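Local structure of 2S Albumin protein (Dolichos, 6IX1) at residues S2-A7 with I171-A176. The protein probably serves as a seed storage albumin and may bind small ligands through its four-bladed hemopexin-type propeller. Numbering follows the deposited sequence.
Sequences SYINAA and IDASFA
The F175 ring meets A7 obliquely: CD1 lies 3.9 Å from A7 CB. The ring also stacks with Y184 and meets Y29 edge-to-face. CG of F175 sits between the backbone N and the carbonyl carbon (chi1 73°). This carries the far end of the ring away from segment 2-7, so CB and CD1 make the closest approach to A7. Two residues earlier, the methyl of A173 points toward segment 2-7. Its CB is 3.8 Å from I4 CG2 and 3.7 Å from both I4 O and A6 N. I4 turns CG2 anti to its backbone N, which brings that branch to A173.

The two backbones run side by side without pairing. A6 and A173 come nearest, with CA atoms 4.6 Å apart. Two pairs of carbonyl oxygens come close, N5 O to D172 O at 3.1 Å and A7 O to S174 O at 3.3 Å. Both members of each pair are acceptors and do not bond to each other. Water 2 links the strands instead, accepting from A7 N at 3.1 Å and from S174 N. Water 1 makes a weaker bridge, donating long bonds to I4 O and D172 OD2. D172 OD2 also accepts from G188 N, and S174 OG bonds to S120 OG and A121 O.

Strands 6-9 and 173-176 are the innermost strands of the first and last blades of the propeller, and they meet near its central axis. Each starts with a classic beta bulge: N5 and A6 face F19 on strand 15-20, and D172 and A173 face F186 on strand 182-187. The methyl contacts and water 2 thus join two separate sheets, with strand 120-123 beside S174.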
ATOM      1  N   SER A   2      15.892  -3.358  -5.933  1.00 19.27           N
ATOM      2  CA  SER A   2      14.558  -3.259  -5.285  1.00 18.63           C
ATOM      3  C   SER A   2      13.973  -1.846  -5.316  1.00 13.39           C
ATOM      4  O   SER A   2      14.751  -0.855  -5.278  1.00 15.47           O
ATOM      5  CB  SER A   2      14.679  -3.734  -3.888  1.00 26.32           C
ATOM      6  OG  SER A   2      13.412  -4.082  -3.450  1.00 23.77           O
ATOM      7  N   TYR A   3      12.651  -1.734  -5.304  1.00 13.16           N
ATOM      8  CA  TYR A   3      11.984  -0.432  -5.519  1.00 12.89           C
ATOM      9  C   TYR A   3      11.111  -0.138  -4.309  1.00 10.54           C
ATOM     10  O   TYR A   3      11.666   0.062  -3.221  1.00 12.24           O
ATOM     11  CB  TYR A   3      11.358  -0.302  -6.901  1.00 13.26           C
ATOM     12  CG  TYR A   3      12.412  -0.416  -7.971  1.00 16.36           C
ATOM     13  CD1 TYR A   3      12.869  -1.652  -8.401  1.00 14.90           C
ATOM     14  CD2 TYR A   3      12.884   0.701  -8.617  1.00 12.93           C
ATOM     15  CE1 TYR A   3      13.844  -1.737  -9.377  1.00 19.22           C
ATOM     16  CE2 TYR A   3      13.818   0.631  -9.644  1.00 15.40           C
ATOM     17  CZ  TYR A   3      14.323  -0.598 -10.012  1.00 18.06           C
ATOM     18  OH  TYR A   3      15.296  -0.695 -10.987  1.00 17.48           O
ATOM     19  N   ILE A   4       9.816  -0.077  -4.533  1.00  9.40           N
ATOM     20  CA  ILE A   4       8.861   0.271  -3.458  1.00  9.06           C
ATOM     21  C   ILE A   4       8.262  -0.996  -2.854  1.00  8.69           C
ATOM     22  O   ILE A   4       7.687  -1.805  -3.617  1.00  9.98           O
ATOM     23  CB  ILE A   4       7.834   1.301  -3.941  1.00  9.45           C
ATOM     24  CG1 ILE A   4       8.552   2.585  -4.381  1.00  9.78           C
ATOM     25  CG2 ILE A   4       6.799   1.594  -2.897  1.00 10.32           C
ATOM     26  CD1 ILE A   4       7.680   3.618  -5.118  1.00  9.14           C
ATOM     27  N   ASN A   5       8.355  -1.183  -1.561  1.00  7.41           N
ATOM     28  CA  ASN A   5       7.825  -2.341  -0.871  1.00  7.46           C
ATOM     29  C   ASN A   5       6.455  -2.094  -0.277  1.00  7.89           C
ATOM     30  O   ASN A   5       5.748  -3.096  -0.088  1.00  8.13           O
ATOM     31  CB  ASN A   5       8.750  -2.816   0.254  1.00  8.47           C
ATOM     32  CG  ASN A   5      10.114  -3.111  -0.245  1.00  9.65           C
ATOM     33  OD1 ASN A   5      11.088  -2.392  -0.028  1.00 11.12           O
ATOM     34  ND2 ASN A   5      10.233  -4.291  -0.819  1.00 14.41           N
ATOM     35  N   ALA A   6       6.039  -0.892  -0.008  1.00  8.50           N
ATOM     36  CA  ALA A   6       4.706  -0.604   0.476  1.00  7.68           C
ATOM     37  C   ALA A   6       4.371   0.855   0.275  1.00  6.46           C
ATOM     38  O   ALA A   6       5.320   1.684   0.222  1.00  7.56           O
ATOM     39  CB  ALA A   6       4.585  -1.004   1.944  1.00  8.64           C
ATOM     40  N   ALA A   7       3.115   1.201   0.296  1.00  6.71           N
ATOM     41  CA  ALA A   7       2.711   2.609   0.270  1.00  6.64           C
ATOM     42  C   ALA A   7       1.392   2.795   0.979  1.00  6.37           C
ATOM     43  O   ALA A   7       0.567   1.834   1.075  1.00  6.67           O
ATOM     44  CB  ALA A   7       2.604   3.030  -1.180  1.00  7.47           C
ATOM     45  N   ILE A 171       1.273  -7.848  -7.293  1.00  8.89           N
ATOM     46  CA  ILE A 171       1.528  -6.400  -7.043  1.00  9.53           C
ATOM     47  C   ILE A 171       2.467  -6.326  -5.836  1.00  8.01           C
ATOM     48  O   ILE A 171       2.227  -6.995  -4.849  1.00 11.55           O
ATOM     49  CB  ILE A 171       0.180  -5.667  -6.831  1.00  9.90           C
ATOM     50  CG1 ILE A 171      -0.724  -5.869  -8.057  1.00 11.58           C
ATOM     51  CG2 ILE A 171       0.396  -4.220  -6.497  1.00 10.81           C
ATOM     52  CD1 ILE A 171      -2.112  -5.342  -7.947  1.00 13.27           C
ATOM     53  N   ASP A 172       3.551  -5.513  -5.926  1.00  7.38           N
ATOM     54  CA  ASP A 172       4.498  -5.301  -4.817  1.00  7.32           C
ATOM     55  C   ASP A 172       4.046  -4.190  -3.864  1.00  8.93           C
ATOM     56  O   ASP A 172       4.409  -4.232  -2.696  1.00 11.46           O
ATOM     57  CB  ASP A 172       5.891  -4.989  -5.332  1.00 10.37           C
ATOM     58  CG  ASP A 172       6.564  -6.201  -5.952  1.00 12.50           C
ATOM     59  OD1 ASP A 172       6.223  -7.346  -5.606  1.00 18.14           O
ATOM     60  OD2 ASP A 172       7.407  -5.974  -6.831  1.00 13.80           O
ATOM     61  N   ALA A 173       3.362  -3.152  -4.378  1.00  7.88           N
ATOM     62  CA  ALA A 173       2.950  -2.042  -3.505  1.00  7.04           C
ATOM     63  C   ALA A 173       1.827  -1.303  -4.214  1.00  7.03           C
ATOM     64  O   ALA A 173       1.722  -1.400  -5.465  1.00  6.96           O
ATOM     65  CB  ALA A 173       4.110  -1.081  -3.198  1.00  7.17           C
ATOM     66  N   SER A 174       1.040  -0.545  -3.485  1.00  5.75           N
ATOM     67  CA  SER A 174      -0.065   0.194  -4.107  1.00  6.42           C
ATOM     68  C   SER A 174      -0.552   1.227  -3.106  1.00  6.01           C
ATOM     69  O   SER A 174      -0.439   1.008  -1.934  1.00  6.58           O
ATOM     70  CB  SER A 174      -1.222  -0.768  -4.500  1.00  7.66           C
ATOM     71  OG  SER A 174      -1.623  -1.615  -3.390  1.00  7.40           O
ATOM     72  N   PHE A 175      -1.176   2.237  -3.647  1.00  5.80           N
ATOM     73  CA  PHE A 175      -1.960   3.131  -2.777  1.00  7.02           C
ATOM     74  C   PHE A 175      -3.089   3.783  -3.570  1.00  6.57           C
ATOM     75  O   PHE A 175      -3.006   3.992  -4.784  1.00  7.08           O
ATOM     76  CB  PHE A 175      -1.054   4.203  -2.120  1.00  6.47           C
ATOM     77  CG  PHE A 175      -0.552   5.288  -3.008  1.00  6.27           C
ATOM     78  CD1 PHE A 175       0.532   5.066  -3.828  1.00  7.33           C
ATOM     79  CD2 PHE A 175      -1.140   6.544  -2.985  1.00  7.88           C
ATOM     80  CE1 PHE A 175       1.022   6.094  -4.638  1.00  7.45           C
ATOM     81  CE2 PHE A 175      -0.667   7.550  -3.824  1.00  8.51           C
ATOM     82  CZ  PHE A 175       0.374   7.327  -4.657  1.00  8.24           C
ATOM     83  N   ALA A 176      -4.133   4.128  -2.859  1.00  6.58           N
ATOM     84  CA  ALA A 176      -5.218   4.862  -3.458  1.00  6.33           C
ATOM     85  C   ALA A 176      -4.831   6.343  -3.591  1.00  7.50           C
ATOM     86  O   ALA A 176      -4.240   6.909  -2.674  1.00  8.25           O
ATOM     87  CB  ALA A 176      -6.400   4.812  -2.519  1.00  8.57           C
TER
HETATM   88  O   HOH W   1       9.641  -4.394  -4.916  1.00 35.60           O
HETATM   89  O   HOH W   2       1.297  -1.225  -0.268  1.00 12.01           O